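Local coordinates for UDP-N-acetylglucosamine--peptide N-acetylglucosaminyltransferase stabilizing protein GtfB (Streptococcus gordonii, PDB 5E9T), which partners the glycosyltransferase GtfA as its substrate-binding subunit, so that the complex attaches the first GlcNAc sugars to the adhesin GspB, at residues D190-L199 against R212-E222. Sequence-based numbering, arbitrary orientation.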
loop_
_atom_site.group_PDB
_atom_site.type_symbol
_atom_site.label_atom_id
_atom_site.label_comp_id
_atom_site.label_asym_id
_atom_site.label_seq_id
_atom_site.Cartn_x
_atom_site.Cartn_y
_atom_site.Cartn_z
ATOM N N ASP B 190 18.318 -33.142 39.552
ATOM C CA ASP B 190 18.256 -33.359 40.987
ATOM C C ASP B 190 17.784 -32.085 41.681
ATOM O O ASP B 190 18.415 -31.029 41.561
ATOM C CB ASP B 190 19.619 -33.791 41.509
ATOM C CG ASP B 190 19.597 -34.052 42.983
ATOM O OD1 ASP B 190 18.486 -34.144 43.530
ATOM O OD2 ASP B 190 20.669 -34.165 43.599
ATOM N N LEU B 191 16.671 -32.197 42.402
ATOM C CA LEU B 191 15.922 -31.078 42.955
ATOM C C LEU B 191 16.243 -30.773 44.427
ATOM O O LEU B 191 15.388 -30.199 45.108
ATOM C CB LEU B 191 14.422 -31.290 42.733
ATOM C CG LEU B 191 14.054 -30.960 41.271
ATOM C CD1 LEU B 191 12.674 -31.472 40.861
ATOM C CD2 LEU B 191 14.171 -29.460 40.990
ATOM N N ASP B 192 17.402 -31.218 44.957
ATOM C CA ASP B 192 17.788 -30.891 46.339
ATOM C C ASP B 192 17.445 -29.466 46.663
ATOM O O ASP B 192 16.847 -29.163 47.703
ATOM C CB ASP B 192 19.307 -30.961 46.587
ATOM C CG ASP B 192 19.972 -32.172 46.022
ATOM O OD1 ASP B 192 21.203 -32.189 46.014
ATOM O OD2 ASP B 192 19.296 -33.107 45.629
ATOM N N HIS B 193 17.875 -28.583 45.774
ATOM C CA HIS B 193 17.923 -27.161 46.013
ATOM C C HIS B 193 17.618 -26.484 44.694
ATOM O O HIS B 193 18.126 -26.901 43.651
ATOM C CB HIS B 193 19.301 -26.753 46.535
ATOM C CG HIS B 193 19.602 -27.284 47.900
ATOM N ND1 HIS B 193 18.830 -26.977 48.999
ATOM C CD2 HIS B 193 20.579 -28.109 48.344
ATOM C CE1 HIS B 193 19.321 -27.583 50.063
ATOM N NE2 HIS B 193 20.384 -28.275 49.694
ATOM N N ILE B 194 16.783 -25.461 44.744
ATOM C CA ILE B 194 16.489 -24.638 43.589
ATOM C C ILE B 194 16.918 -23.229 43.961
ATOM O O ILE B 194 16.304 -22.597 44.826
ATOM C CB ILE B 194 15.001 -24.692 43.215
ATOM C CG1 ILE B 194 14.613 -26.098 42.747
ATOM C CG2 ILE B 194 14.677 -23.650 42.156
ATOM C CD1 ILE B 194 13.140 -26.255 42.438
ATOM N N LEU B 195 17.973 -22.730 43.337
ATOM C CA LEU B 195 18.341 -21.335 43.523
ATOM C C LEU B 195 17.785 -20.554 42.347
ATOM O O LEU B 195 18.050 -20.892 41.189
ATOM C CB LEU B 195 19.846 -21.146 43.644
ATOM C CG LEU B 195 20.388 -22.027 44.741
ATOM C CD1 LEU B 195 21.252 -22.896 43.925
ATOM C CD2 LEU B 195 21.221 -21.320 45.793
ATOM N N PHE B 196 17.006 -19.522 42.649
ATOM C CA PHE B 196 16.323 -18.756 41.623
ATOM C C PHE B 196 16.380 -17.276 41.968
ATOM O O PHE B 196 16.551 -16.890 43.128
ATOM C CB PHE B 196 14.874 -19.225 41.448
ATOM C CG PHE B 196 14.085 -19.242 42.713
ATOM C CD1 PHE B 196 14.135 -20.335 43.559
ATOM C CD2 PHE B 196 13.275 -18.173 43.047
ATOM C CE1 PHE B 196 13.401 -20.353 44.720
ATOM C CE2 PHE B 196 12.534 -18.187 44.205
ATOM C CZ PHE B 196 12.598 -19.275 45.044
ATOM N N ASN B 197 16.295 -16.450 40.925
ATOM C CA ASN B 197 16.507 -15.012 41.035
ATOM C C ASN B 197 15.250 -14.142 41.034
ATOM O O ASN B 197 15.391 -12.914 41.063
ATOM C CB ASN B 197 17.440 -14.548 39.914
ATOM C CG ASN B 197 16.880 -14.834 38.550
ATOM O OD1 ASN B 197 16.131 -15.791 38.373
ATOM N ND2 ASN B 197 17.241 -14.014 37.571
ATOM N N SER B 198 14.034 -14.693 40.962
ATOM C CA SER B 198 12.880 -13.797 40.918
ATOM C C SER B 198 11.620 -14.447 41.482
ATOM O O SER B 198 11.586 -15.639 41.797
ATOM C CB SER B 198 12.606 -13.313 39.490
ATOM O OG SER B 198 11.460 -12.480 39.450
ATOM N N LEU B 199 10.570 -13.627 41.573
ATOM C CA LEU B 199 9.261 -14.002 42.096
ATOM C C LEU B 199 8.271 -14.372 40.998
ATOM O O LEU B 199 7.081 -14.552 41.278
ATOM C CB LEU B 199 8.707 -12.880 42.974
ATOM C CG LEU B 199 9.528 -12.762 44.261
ATOM C CD1 LEU B 199 8.983 -11.694 45.193
ATOM C CD2 LEU B 199 9.577 -14.115 44.954
ATOM N N ARG B 212 7.094 -32.229 47.466
ATOM C CA ARG B 212 8.419 -32.828 47.492
ATOM C C ARG B 212 9.318 -32.107 48.498
ATOM O O ARG B 212 9.125 -30.924 48.800
ATOM C CB ARG B 212 9.024 -32.804 46.085
ATOM C CG ARG B 212 10.349 -33.518 45.948
ATOM C CD ARG B 212 11.489 -32.529 46.008
ATOM N NE ARG B 212 12.769 -33.183 46.236
ATOM C CZ ARG B 212 13.388 -33.934 45.337
ATOM N NH1 ARG B 212 14.554 -34.491 45.627
ATOM N NH2 ARG B 212 12.839 -34.127 44.146
ATOM N N ALA B 213 10.311 -32.833 49.013
ATOM C CA ALA B 213 11.169 -32.353 50.091
ATOM C C ALA B 213 12.483 -31.797 49.552
ATOM O O ALA B 213 13.169 -32.447 48.756
ATOM C CB ALA B 213 11.453 -33.465 51.100
ATOM N N GLY B 214 12.820 -30.603 50.007
ATOM C CA GLY B 214 14.051 -29.913 49.681
ATOM C C GLY B 214 13.864 -28.460 50.036
ATOM O O GLY B 214 12.748 -27.995 50.261
ATOM N N GLN B 215 14.966 -27.725 50.092
ATOM C CA GLN B 215 14.804 -26.301 50.340
ATOM C C GLN B 215 15.627 -25.476 49.369
ATOM O O GLN B 215 16.753 -25.831 49.007
ATOM C CB GLN B 215 15.119 -25.892 51.787
ATOM C CG GLN B 215 16.564 -25.889 52.185
ATOM C CD GLN B 215 16.920 -27.119 52.978
ATOM O OE1 GLN B 215 16.497 -28.226 52.647
ATOM N NE2 GLN B 215 17.675 -26.933 54.053
ATOM N N ASP B 216 15.031 -24.364 48.967
ATOM C CA ASP B 216 15.471 -23.561 47.849
ATOM C C ASP B 216 15.757 -22.148 48.334
ATOM O O ASP B 216 15.238 -21.706 49.362
ATOM C CB ASP B 216 14.399 -23.555 46.755
ATOM C CG ASP B 216 13.832 -24.932 46.482
ATOM O OD1 ASP B 216 14.626 -25.889 46.401
ATOM O OD2 ASP B 216 12.596 -25.055 46.348
ATOM N N ILE B 217 16.601 -21.441 47.595
ATOM C CA ILE B 217 16.984 -20.084 47.946
ATOM C C ILE B 217 16.579 -19.154 46.816
ATOM O O ILE B 217 16.720 -19.489 45.634
ATOM C CB ILE B 217 18.492 -19.963 48.231
ATOM C CG1 ILE B 217 18.978 -21.178 48.994
ATOM C CG2 ILE B 217 18.795 -18.692 49.010
ATOM C CD1 ILE B 217 20.406 -21.109 49.248
ATOM N N LEU B 218 16.075 -17.984 47.188
ATOM C CA LEU B 218 15.758 -16.929 46.240
ATOM C C LEU B 218 16.764 -15.805 46.423
ATOM O O LEU B 218 16.868 -15.232 47.514
ATOM C CB LEU B 218 14.336 -16.406 46.435
ATOM C CG LEU B 218 14.125 -14.986 45.923
ATOM C CD1 LEU B 218 14.235 -14.899 44.392
ATOM C CD2 LEU B 218 12.788 -14.455 46.403
ATOM N N PHE B 219 17.494 -15.491 45.361
ATOM C CA PHE B 219 18.379 -14.335 45.359
ATOM C C PHE B 219 17.583 -13.179 44.782
ATOM O O PHE B 219 17.324 -13.138 43.576
ATOM C CB PHE B 219 19.631 -14.595 44.530
ATOM C CG PHE B 219 20.418 -15.787 44.973
ATOM C CD1 PHE B 219 19.913 -17.064 44.812
ATOM C CD2 PHE B 219 21.674 -15.631 45.528
ATOM C CE1 PHE B 219 20.629 -18.154 45.211
ATOM C CE2 PHE B 219 22.404 -16.728 45.924
ATOM C CZ PHE B 219 21.879 -17.993 45.766
ATOM N N TRP B 220 17.213 -12.231 45.632
ATOM C CA TRP B 220 16.323 -11.156 45.223
ATOM C C TRP B 220 17.170 -9.986 44.746
ATOM O O TRP B 220 17.891 -9.366 45.535
ATOM C CB TRP B 220 15.401 -10.744 46.362
ATOM C CG TRP B 220 14.695 -9.498 46.021
ATOM C CD1 TRP B 220 15.041 -8.242 46.400
ATOM C CD2 TRP B 220 13.541 -9.365 45.183
ATOM N NE1 TRP B 220 14.175 -7.335 45.858
ATOM C CE2 TRP B 220 13.236 -7.995 45.117
ATOM C CE3 TRP B 220 12.730 -10.271 44.494
ATOM C CZ2 TRP B 220 12.154 -7.503 44.393
ATOM C CZ3 TRP B 220 11.656 -9.781 43.770
ATOM C CH2 TRP B 220 11.379 -8.409 43.725
ATOM N N GLN B 221 17.123 -9.721 43.441
ATOM C CA GLN B 221 17.980 -8.725 42.821
ATOM C C GLN B 221 17.302 -7.406 42.459
ATOM O O GLN B 221 17.997 -6.489 42.008
ATOM C CB GLN B 221 18.628 -9.344 41.578
ATOM C CG GLN B 221 19.022 -10.792 41.837
ATOM C CD GLN B 221 19.983 -11.347 40.815
ATOM O OE1 GLN B 221 19.606 -12.158 39.969
ATOM N NE2 GLN B 221 21.239 -10.924 40.895
ATOM N N GLU B 222 15.995 -7.265 42.642
ATOM C CA GLU B 222 15.301 -6.078 42.154
ATOM C C GLU B 222 15.242 -5.008 43.238
ATOM O O GLU B 222 15.613 -5.245 44.390
ATOM C CB GLU B 222 13.903 -6.471 41.672
ATOM C CG GLU B 222 13.901 -7.247 40.362
ATOM C CD GLU B 222 12.812 -8.302 40.301
ATOM O OE1 GLU B 222 11.627 -7.953 40.491
ATOM O OE2 GLU B 222 13.145 -9.483 40.064
#
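Phe196 and Leu218 meet on one face of two parallel strands, 194-196 and 216-219, whose axes run 9° apart. The backbones are joined by Phe196 N to Ile217 O (3.0 Å) and Phe219 N to Phe196 O (2.8 Å), so Phe196 is bonded to the neighbouring strand through both its N and its O; a further bond, Ile217 N to Ile194 O, is less certain.

From CB outward, the Phe196 side chain first places CG between the backbone N and the carbonyl carbon (chi1 54°), which swings the ring over the partner strand. Ile217 O and Leu218 CA lie over one face, the oxygen nearest CD1 and CE1, with CE1 also reaching Asp216 CB at the ring edge. Along the other edge, CD2 meets Leu218 CD1, CE2 comes to 3.4 Å from Leu218 CB, and CZ touches the same CB. The two side chains cross at about a right angle. Beyond the end of strand 194-196, Leu199 CD2 touches Leu218 CD2 and Leu199 CD1 reaches Trp220 CZ3 at 3.6 Å.

On the opposite face, Leu195 CD2 packs against Ile217 CD1 (3.6 Å) and the edge of the Phe219 ring. Toward the start of the strands, Asp216 OD1 accepts from Ile194 N at 2.8 Å, met from above the carboxylate plane; that carboxylate also forms a salt bridge with Arg242 and a hydrogen bond with Ser206.

This is the core of a beta-alpha-beta unit, with helix 201-207 connecting the strands. In the parallel sheet, strand 2-5 flanks 194-196 and strand 243-247 flanks 216-219, while Leu15 of helix 10-21 packs on Asn197 and Phe219.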